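PDB 1ON0: YycN protein from Bacillus subtilis, which probably acts as an acyltransferase of the GNAT family, presumably moving an acetyl group from acetyl-CoA to an acceptor that is not established. Local coordinates for residues E11-Y16 and D49-G54; Y105-L110 and E141-Q146; L127-F130 and T135-K138. All coordinates share one frame; numbering follows the deposited sequence.

Interaction 1: residues E11-Y16 and D49-G54; sequences EEFRSY and DLLPRG
With CG anti to the backbone N (chi1 178°), the side chain of Phe-13 reaches out from its helix and lays the far end of the ring against Gly-54 and Leu-51. Two neighbouring ring carbons share the glycine: CE2 and CZ of Phe-13 each lie 3.4 Å from CA of Gly-54, with the ring set obliquely to that atom. Such closeness suits glycine, which brings bare backbone to the ring, and its positive phi (63°) turns the chain in a way this residue takes up easily. On the other flank, CD2 of Leu-51 comes within 3.9 Å of CE1 of Phe-13, the two side chains running past each other in opposite senses. Leu-51 is the residue at which the chain leaves helix 36-50, so the contact joins the first turns of helix 10-31 to the exit of the next helix. These are the two helices that follow the first strand of the GNAT fold. A weak bond from Gly-54 N to Leu-51 O, 3.3 Å long, draws the exit loop into a turn. Beneath, strand 60-66 supplies the floor: Phe-13 rests on Leu-62 and Leu-51 on His-60, while Met-8 and Leu-55 add further cover to the aromatic ring.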
loop_
_atom_site.group_PDB
_atom_site.type_symbol
_atom_site.label_atom_id
_atom_site.label_comp_id
_atom_site.label_asym_id
_atom_site.label_seq_id
_atom_site.Cartn_x
_atom_site.Cartn_y
_atom_site.Cartn_z
ATOM N N GLU B 11 -16.925 -11.152 -22.431
ATOM C CA GLU B 11 -16.442 -9.813 -22.742
ATOM C C GLU B 11 -14.998 -9.676 -22.263
ATOM O O GLU B 11 -14.096 -9.335 -23.032
ATOM C CB GLU B 11 -17.306 -8.751 -22.050
ATOM C CG GLU B 11 -18.818 -8.953 -22.147
ATOM C CD GLU B 11 -19.340 -10.050 -21.219
ATOM O OE1 GLU B 11 -19.140 -11.247 -21.510
ATOM O OE2 GLU B 11 -19.953 -9.712 -20.186
ATOM N N GLU B 12 -14.788 -9.952 -20.980
ATOM C CA GLU B 12 -13.467 -9.855 -20.368
ATOM C C GLU B 12 -12.439 -10.777 -21.000
ATOM O O GLU B 12 -11.340 -10.354 -21.337
ATOM C CB GLU B 12 -13.553 -10.182 -18.876
ATOM C CG GLU B 12 -14.221 -9.126 -18.031
ATOM C CD GLU B 12 -14.529 -9.633 -16.646
ATOM O OE1 GLU B 12 -15.479 -10.433 -16.506
ATOM O OE2 GLU B 12 -13.811 -9.242 -15.700
ATOM N N PHE B 13 -12.795 -12.046 -21.138
ATOM C CA PHE B 13 -11.889 -13.027 -21.711
ATOM C C PHE B 13 -11.214 -12.528 -22.990
ATOM O O PHE B 13 -9.992 -12.365 -23.027
ATOM C CB PHE B 13 -12.640 -14.335 -21.971
ATOM C CG PHE B 13 -11.802 -15.394 -22.611
ATOM C CD1 PHE B 13 -10.552 -15.717 -22.094
ATOM C CD2 PHE B 13 -12.252 -16.054 -23.747
ATOM C CE1 PHE B 13 -9.762 -16.675 -22.700
ATOM C CE2 PHE B 13 -11.468 -17.017 -24.365
ATOM C CZ PHE B 13 -10.221 -17.327 -23.841
ATOM N N ARG B 14 -12.011 -12.275 -24.025
ATOM C CA ARG B 14 -11.490 -11.800 -25.305
ATOM C C ARG B 14 -10.484 -10.642 -25.140
ATOM O O ARG B 14 -9.408 -10.665 -25.741
ATOM C CB ARG B 14 -12.666 -11.418 -26.219
ATOM C CG ARG B 14 -13.620 -12.603 -26.494
ATOM C CD ARG B 14 -14.719 -12.257 -27.492
ATOM N NE ARG B 14 -14.150 -11.865 -28.780
ATOM C CZ ARG B 14 -13.685 -12.720 -29.684
ATOM N NH1 ARG B 14 -13.733 -14.025 -29.456
ATOM N NH2 ARG B 14 -13.135 -12.267 -30.799
ATOM N N SER B 15 -10.831 -9.659 -24.310
ATOM C CA SER B 15 -9.970 -8.507 -24.023
ATOM C C SER B 15 -8.754 -8.949 -23.217
ATOM O O SER B 15 -7.664 -8.388 -23.337
ATOM C CB SER B 15 -10.729 -7.451 -23.212
ATOM O OG SER B 15 -11.844 -6.936 -23.927
ATOM N N TYR B 16 -8.953 -9.942 -22.365
ATOM C CA TYR B 16 -7.853 -10.464 -21.563
ATOM C C TYR B 16 -6.885 -11.195 -22.506
ATOM O O TYR B 16 -5.671 -10.992 -22.432
ATOM C CB TYR B 16 -8.371 -11.441 -20.496
ATOM C CG TYR B 16 -7.289 -12.335 -19.928
ATOM C CD1 TYR B 16 -6.311 -11.833 -19.084
ATOM C CD2 TYR B 16 -7.225 -13.682 -20.274
ATOM C CE1 TYR B 16 -5.290 -12.656 -18.604
ATOM C CE2 TYR B 16 -6.203 -14.511 -19.802
ATOM C CZ TYR B 16 -5.247 -13.992 -18.972
ATOM O OH TYR B 16 -4.239 -14.799 -18.516
ATOM N N ASP B 49 -3.690 -23.028 -28.109
ATOM C CA ASP B 49 -3.588 -24.457 -27.848
ATOM C C ASP B 49 -3.909 -24.755 -26.394
ATOM O O ASP B 49 -4.464 -25.812 -26.074
ATOM C CB ASP B 49 -2.191 -24.967 -28.187
ATOM C CG ASP B 49 -1.766 -24.578 -29.587
ATOM O OD1 ASP B 49 -2.662 -24.378 -30.438
ATOM O OD2 ASP B 49 -0.544 -24.482 -29.834
ATOM N N LEU B 50 -3.558 -23.819 -25.513
ATOM C CA LEU B 50 -3.813 -23.968 -24.080
ATOM C C LEU B 50 -5.274 -23.756 -23.775
ATOM O O LEU B 50 -5.812 -24.338 -22.840
ATOM C CB LEU B 50 -2.986 -22.957 -23.291
ATOM C CG LEU B 50 -1.605 -23.449 -22.862
ATOM C CD1 LEU B 50 -0.847 -22.328 -22.158
ATOM C CD2 LEU B 50 -1.774 -24.646 -21.939
ATOM N N LEU B 51 -5.909 -22.917 -24.583
ATOM C CA LEU B 51 -7.317 -22.605 -24.414
ATOM C C LEU B 51 -8.084 -22.788 -25.727
ATOM O O LEU B 51 -8.413 -21.823 -26.404
ATOM C CB LEU B 51 -7.448 -21.174 -23.890
ATOM C CG LEU B 51 -7.827 -20.993 -22.417
ATOM C CD1 LEU B 51 -7.224 -22.082 -21.545
ATOM C CD2 LEU B 51 -7.381 -19.619 -21.955
ATOM N N PRO B 52 -8.387 -24.048 -26.092
ATOM C CA PRO B 52 -9.113 -24.386 -27.324
ATOM C C PRO B 52 -10.480 -23.717 -27.405
ATOM O O PRO B 52 -10.750 -22.937 -28.316
ATOM C CB PRO B 52 -9.241 -25.910 -27.251
ATOM C CG PRO B 52 -8.060 -26.318 -26.435
ATOM C CD PRO B 52 -8.055 -25.274 -25.345
ATOM N N ARG B 53 -11.331 -24.048 -26.440
ATOM C CA ARG B 53 -12.682 -23.506 -26.362
ATOM C C ARG B 53 -12.710 -22.230 -25.516
ATOM O O ARG B 53 -13.764 -21.819 -25.040
ATOM C CB ARG B 53 -13.631 -24.544 -25.744
ATOM C CG ARG B 53 -13.673 -25.897 -26.459
ATOM C CD ARG B 53 -14.279 -26.979 -25.567
ATOM N NE ARG B 53 -15.641 -26.637 -25.147
ATOM C CZ ARG B 53 -16.335 -27.277 -24.208
ATOM N NH1 ARG B 53 -15.809 -28.308 -23.564
ATOM N NH2 ARG B 53 -17.562 -26.881 -23.915
ATOM N N GLY B 54 -11.556 -21.599 -25.329
ATOM C CA GLY B 54 -11.522 -20.389 -24.526
ATOM C C GLY B 54 -11.932 -20.652 -23.084
ATOM O O GLY B 54 -11.329 -21.483 -22.406
#

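Interaction 2: residues Y105-L110 and E141-Q146; sequences YAKQAL and EQTGFQ. With SO4 (sulfate ion), chain G.
The hydroxyl OG1 of Thr-143, which presses to 3.3 Å from CD2 of Leu-110, is gripped by its own helix: it bonds to the carbonyl O of Tyr-140 and, weakly, to that of Leu-139. At chi1 64° OG1 sits between the backbone N and the carbonyl carbon, turned back to those carbonyls, while the methyl CG2, anti to the carbonyl carbon, is set toward Lys-107 and Leu-110. CD2 of Leu-110 thus touches both branches: CG2 of Thr-143 lies 3.7 Å from it, the two side chains crossing at about a right angle. The same methyl is 4.1 Å from CG of Lys-107, whose aliphatic stem slides past. Threonine suits a helix end of this kind, having a hydroxyl for carbonyls of the last turn and a methyl for the neighbour. Gly-144 then closes the helix as the C-prime residue of a Schellman motif, its phi of 101° being easy for glycine. At the start of the facing helix, Ala-106 N gives O3 of a sulfate a bond of 3.0 Å, and Gly-102 N and Gly-104 N bind the same ion. This glycine-rich turn matches the pyrophosphate-binding loop for acetyl-CoA in GNAT enzymes, so the sulfate probably marks that site. Between the two segments no hydrogen bond forms; van der Waals packing joins them, a leucine methyl lying against a threonine whose hydroxyl is already satisfied by its own helix.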
loop_
_atom_site.group_PDB
_atom_site.type_symbol
_atom_site.label_atom_id
_atom_site.label_comp_id
_atom_site.label_asym_id
_atom_site.label_seq_id
_atom_site.Cartn_x
_atom_site.Cartn_y
_atom_site.Cartn_z
ATOM N N TYR B 105 -1.915 -4.839 -3.429
ATOM C CA TYR B 105 -3.049 -5.706 -3.737
ATOM C C TYR B 105 -2.558 -7.052 -4.264
ATOM O O TYR B 105 -3.215 -8.071 -4.061
ATOM C CB TYR B 105 -3.976 -5.076 -4.795
ATOM C CG TYR B 105 -4.625 -3.770 -4.388
ATOM C CD1 TYR B 105 -5.195 -3.609 -3.129
ATOM C CD2 TYR B 105 -4.680 -2.704 -5.271
ATOM C CE1 TYR B 105 -5.807 -2.408 -2.754
ATOM C CE2 TYR B 105 -5.292 -1.502 -4.910
ATOM C CZ TYR B 105 -5.850 -1.367 -3.642
ATOM O OH TYR B 105 -6.426 -0.176 -3.264
ATOM N N ALA B 106 -1.410 -7.059 -4.938
ATOM C CA ALA B 106 -0.882 -8.303 -5.515
ATOM C C ALA B 106 -0.753 -9.365 -4.439
ATOM O O ALA B 106 -1.240 -10.484 -4.617
ATOM C CB ALA B 106 0.456 -8.064 -6.182
ATOM N N LYS B 107 -0.104 -9.027 -3.327
ATOM C CA LYS B 107 0.015 -9.991 -2.266
ATOM C C LYS B 107 -1.368 -10.395 -1.761
ATOM O O LYS B 107 -1.617 -11.567 -1.531
ATOM C CB LYS B 107 0.860 -9.448 -1.122
ATOM C CG LYS B 107 0.826 -10.318 0.120
ATOM C CD LYS B 107 1.837 -9.818 1.143
ATOM C CE LYS B 107 1.595 -10.417 2.528
ATOM N NZ LYS B 107 1.715 -11.902 2.552
ATOM N N GLN B 108 -2.269 -9.442 -1.581
ATOM C CA GLN B 108 -3.601 -9.802 -1.101
ATOM C C GLN B 108 -4.319 -10.671 -2.129
ATOM O O GLN B 108 -5.105 -11.550 -1.771
ATOM C CB GLN B 108 -4.450 -8.559 -0.801
ATOM C CG GLN B 108 -4.069 -7.857 0.496
ATOM C CD GLN B 108 -4.868 -6.589 0.735
ATOM O OE1 GLN B 108 -4.834 -6.018 1.830
ATOM N NE2 GLN B 108 -5.601 -6.141 -0.288
ATOM N N ALA B 109 -4.049 -10.421 -3.406
ATOM C CA ALA B 109 -4.669 -11.189 -4.479
ATOM C C ALA B 109 -4.130 -12.609 -4.443
ATOM O O ALA B 109 -4.805 -13.555 -4.849
ATOM C CB ALA B 109 -4.362 -10.553 -5.816
ATOM N N LEU B 110 -2.906 -12.753 -3.949
ATOM C CA LEU B 110 -2.294 -14.061 -3.882
ATOM C C LEU B 110 -2.846 -14.828 -2.708
ATOM O O LEU B 110 -2.844 -16.062 -2.712
ATOM C CB LEU B 110 -0.775 -13.934 -3.798
ATOM C CG LEU B 110 0.004 -14.730 -4.847
ATOM C CD1 LEU B 110 -0.565 -14.541 -6.234
ATOM C CD2 LEU B 110 1.449 -14.293 -4.798
ATOM N N GLU B 141 8.200 -15.301 -3.678
ATOM C CA GLU B 141 9.032 -15.836 -2.615
ATOM C C GLU B 141 8.514 -15.373 -1.258
ATOM O O GLU B 141 8.512 -16.141 -0.302
ATOM C CB GLU B 141 10.490 -15.415 -2.810
ATOM C CG GLU B 141 11.099 -15.939 -4.116
ATOM C CD GLU B 141 12.565 -15.581 -4.280
ATOM O OE1 GLU B 141 13.380 -16.044 -3.452
ATOM O OE2 GLU B 141 12.903 -14.847 -5.238
ATOM N N GLN B 142 8.070 -14.123 -1.170
ATOM C CA GLN B 142 7.541 -13.611 0.085
ATOM C C GLN B 142 6.235 -14.293 0.465
ATOM O O GLN B 142 5.951 -14.445 1.650
ATOM C CB GLN B 142 7.313 -12.102 0.017
ATOM C CG GLN B 142 8.582 -11.274 0.058
ATOM C CD GLN B 142 8.298 -9.793 0.237
ATOM O OE1 GLN B 142 7.699 -9.150 -0.628
ATOM N NE2 GLN B 142 8.721 -9.244 1.372
ATOM N N THR B 143 5.428 -14.696 -0.516
ATOM C CA THR B 143 4.174 -15.364 -0.170
ATOM C C THR B 143 4.319 -16.874 0.019
ATOM O O THR B 143 3.325 -17.585 0.056
ATOM C CB THR B 143 3.037 -15.108 -1.215
ATOM O OG1 THR B 143 3.391 -15.679 -2.483
ATOM C CG2 THR B 143 2.771 -13.621 -1.367
ATOM N N GLY B 144 5.549 -17.367 0.132
ATOM C CA GLY B 144 5.747 -18.798 0.350
ATOM C C GLY B 144 6.134 -19.695 -0.819
ATOM O O GLY B 144 6.319 -20.901 -0.646
ATOM N N PHE B 145 6.250 -19.120 -2.010
ATOM C CA PHE B 145 6.630 -19.884 -3.189
ATOM C C PHE B 145 8.119 -20.138 -3.193
ATOM O O PHE B 145 8.905 -19.275 -2.820
ATOM C CB PHE B 145 6.261 -19.130 -4.465
ATOM C CG PHE B 145 4.858 -19.365 -4.911
ATOM C CD1 PHE B 145 4.542 -20.467 -5.691
ATOM C CD2 PHE B 145 3.844 -18.479 -4.555
ATOM C CE1 PHE B 145 3.222 -20.697 -6.106
ATOM C CE2 PHE B 145 2.529 -18.705 -4.964
ATOM C CZ PHE B 145 2.226 -19.817 -5.748
ATOM N N GLN B 146 8.498 -21.332 -3.628
ATOM C CA GLN B 146 9.892 -21.695 -3.691
ATOM C C GLN B 146 10.301 -22.148 -5.082
ATOM O O GLN B 146 9.521 -22.772 -5.800
ATOM C CB GLN B 146 10.199 -22.789 -2.662
ATOM C CG GLN B 146 10.621 -22.240 -1.306
ATOM C CD GLN B 146 10.940 -23.327 -0.286
ATOM O OE1 GLN B 146 10.068 -24.105 0.097
ATOM N NE2 GLN B 146 12.194 -23.377 0.164
HETATM S S SO4 G . 1.749 -4.389 -5.754
HETATM O O1 SO4 G . 2.546 -5.472 -5.167
HETATM O O2 SO4 G . 1.863 -3.180 -4.911
HETATM O O3 SO4 G . 0.326 -4.804 -5.827
HETATM O O4 SO4 G . 2.238 -4.071 -7.095
#

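Interaction 3: residues L127-F130 and T135-K138; sequences LHVF and TARK
Both methyls of Val-129 face the helix and straddle the CG of Arg-137, with CG1 of Val-129 at 3.6 Å and CG2 of Val-129 at 3.7 Å from that carbon. The valine rotamer makes this possible: at chi1 65° CG1 takes the crowded position between the backbone N and the carbonyl carbon, and CG2 lies anti to N. CG2 of Val-129 also touches CB of Ala-136, at 3.9 Å, where the small alanine lets the loop come close to the helix. Arg-137 crosses the valine at about a right angle. Its CG lies beside the backbone N (chi1 -66°), and its CD passes 4.0 Å from the carbonyl O of Phe-130; a bend at chi3 (70°) then directs the guanidinium group. Here the chain has left strand 124-127, the last strand of this sheet, and turns into helix 134-142, a strand-loop-helix unit of the C-terminal half of the GNAT fold. The guanidinium group is held beyond the valine: NH1 bonds to the carbonyl O of Ala-131, while NH2 forms a salt bridge with Glu-147, so arginine supplies an aliphatic stem for packing and a charged head that joins the loop carbonyl to Glu-147 beyond the helix. The side chain of Phe-130 leaves the backbone away from the helix. One face of its ring receives CE1 of His-128, 3.6 Å above the plane and over the centre, and the ring also packs on Glu-27, Lys-28 and Ala-31 of helix 10-31.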
loop_
_atom_site.group_PDB
_atom_site.type_symbol
_atom_site.label_atom_id
_atom_site.label_comp_id
_atom_site.label_asym_id
_atom_site.label_seq_id
_atom_site.Cartn_x
_atom_site.Cartn_y
_atom_site.Cartn_z
ATOM N N LEU B 127 3.759 -22.491 -10.714
ATOM C CA LEU B 127 3.740 -21.387 -11.659
ATOM C C LEU B 127 5.090 -21.126 -12.336
ATOM O O LEU B 127 6.131 -21.617 -11.888
ATOM C CB LEU B 127 3.292 -20.104 -10.946
ATOM C CG LEU B 127 4.252 -19.524 -9.896
ATOM C CD1 LEU B 127 5.468 -18.915 -10.572
ATOM C CD2 LEU B 127 3.529 -18.450 -9.094
ATOM N N HIS B 128 5.062 -20.329 -13.406
ATOM C CA HIS B 128 6.282 -19.964 -14.124
ATOM C C HIS B 128 6.465 -18.450 -14.056
ATOM O O HIS B 128 5.512 -17.683 -14.191
ATOM C CB HIS B 128 6.198 -20.398 -15.589
ATOM C CG HIS B 128 7.203 -19.733 -16.483
ATOM N ND1 HIS B 128 7.143 -18.393 -16.804
ATOM C CD2 HIS B 128 8.302 -20.219 -17.115
ATOM C CE1 HIS B 128 8.158 -18.080 -17.593
ATOM N NE2 HIS B 128 8.877 -19.173 -17.795
ATOM N N VAL B 129 7.702 -18.030 -13.842
ATOM C CA VAL B 129 8.018 -16.619 -13.771
ATOM C C VAL B 129 9.316 -16.394 -14.541
ATOM O O VAL B 129 10.279 -17.127 -14.357
ATOM C CB VAL B 129 8.162 -16.156 -12.287
ATOM C CG1 VAL B 129 9.343 -16.844 -11.633
ATOM C CG2 VAL B 129 8.302 -14.657 -12.217
ATOM N N PHE B 130 9.316 -15.400 -15.427
ATOM C CA PHE B 130 10.500 -15.079 -16.205
ATOM C C PHE B 130 11.571 -14.549 -15.278
ATOM O O PHE B 130 11.308 -13.702 -14.417
ATOM C CB PHE B 130 10.207 -14.015 -17.271
ATOM C CG PHE B 130 9.278 -14.473 -18.351
ATOM C CD1 PHE B 130 7.918 -14.209 -18.269
ATOM C CD2 PHE B 130 9.760 -15.224 -19.427
ATOM C CE1 PHE B 130 7.044 -14.666 -19.253
ATOM C CE2 PHE B 130 8.904 -15.686 -20.416
ATOM C CZ PHE B 130 7.533 -15.414 -20.322
ATOM N N THR B 135 10.606 -8.367 -9.605
ATOM C CA THR B 135 9.605 -7.975 -8.619
ATOM C C THR B 135 8.620 -9.098 -8.360
ATOM O O THR B 135 8.210 -9.318 -7.229
ATOM C CB THR B 135 8.825 -6.739 -9.078
ATOM O OG1 THR B 135 9.741 -5.666 -9.326
ATOM C CG2 THR B 135 7.832 -6.319 -8.013
ATOM N N ALA B 136 8.240 -9.806 -9.417
ATOM C CA ALA B 136 7.296 -10.909 -9.280
ATOM C C ALA B 136 7.926 -12.044 -8.479
ATOM O O ALA B 136 7.306 -12.587 -7.560
ATOM C CB ALA B 136 6.853 -11.413 -10.655
ATOM N N ARG B 137 9.158 -12.403 -8.820
ATOM C CA ARG B 137 9.829 -13.476 -8.104
ATOM C C ARG B 137 9.883 -13.184 -6.621
ATOM O O ARG B 137 9.594 -14.049 -5.818
ATOM C CB ARG B 137 11.237 -13.692 -8.655
ATOM C CG ARG B 137 11.250 -14.209 -10.069
ATOM C CD ARG B 137 12.645 -14.156 -10.663
ATOM N NE ARG B 137 13.532 -15.132 -10.050
ATOM C CZ ARG B 137 14.832 -15.212 -10.310
ATOM N NH1 ARG B 137 15.396 -14.369 -11.172
ATOM N NH2 ARG B 137 15.567 -16.138 -9.707
ATOM N N LYS B 138 10.232 -11.961 -6.248
ATOM C CA LYS B 138 10.297 -11.640 -4.829
ATOM C C LYS B 138 8.940 -11.743 -4.170
ATOM O O LYS B 138 8.824 -12.232 -3.056
ATOM C CB LYS B 138 10.890 -10.249 -4.595
ATOM C CG LYS B 138 12.376 -10.293 -4.318
ATOM C CD LYS B 138 12.842 -9.054 -3.572
ATOM C CE LYS B 138 14.272 -9.216 -3.043
ATOM N NZ LYS B 138 15.301 -9.356 -4.124
#

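In the fold
Interaction 1 lies on the opposite side of the chain's centre from the other two, its nearest atoms about 13 Å from interaction 2 and about 10 Å from interaction 3. It is a buried contact, in which an aromatic ring meets bare backbone and leucine. Interaction 2 is partly buried, with the hydroxyl of Thr-143 bonded to its own helix; interaction 3 lies at the surface, the guanidinium of Arg-137 bonding outside both segments. Interactions 2 and 3 share helix 134-142, one using its end and the other its body, and they touch where Phe-145 CE1 lies 3.8 Å from Leu-127 CD2. Together they tie that helix to helix 105-119 and to the loop after strand 124-127.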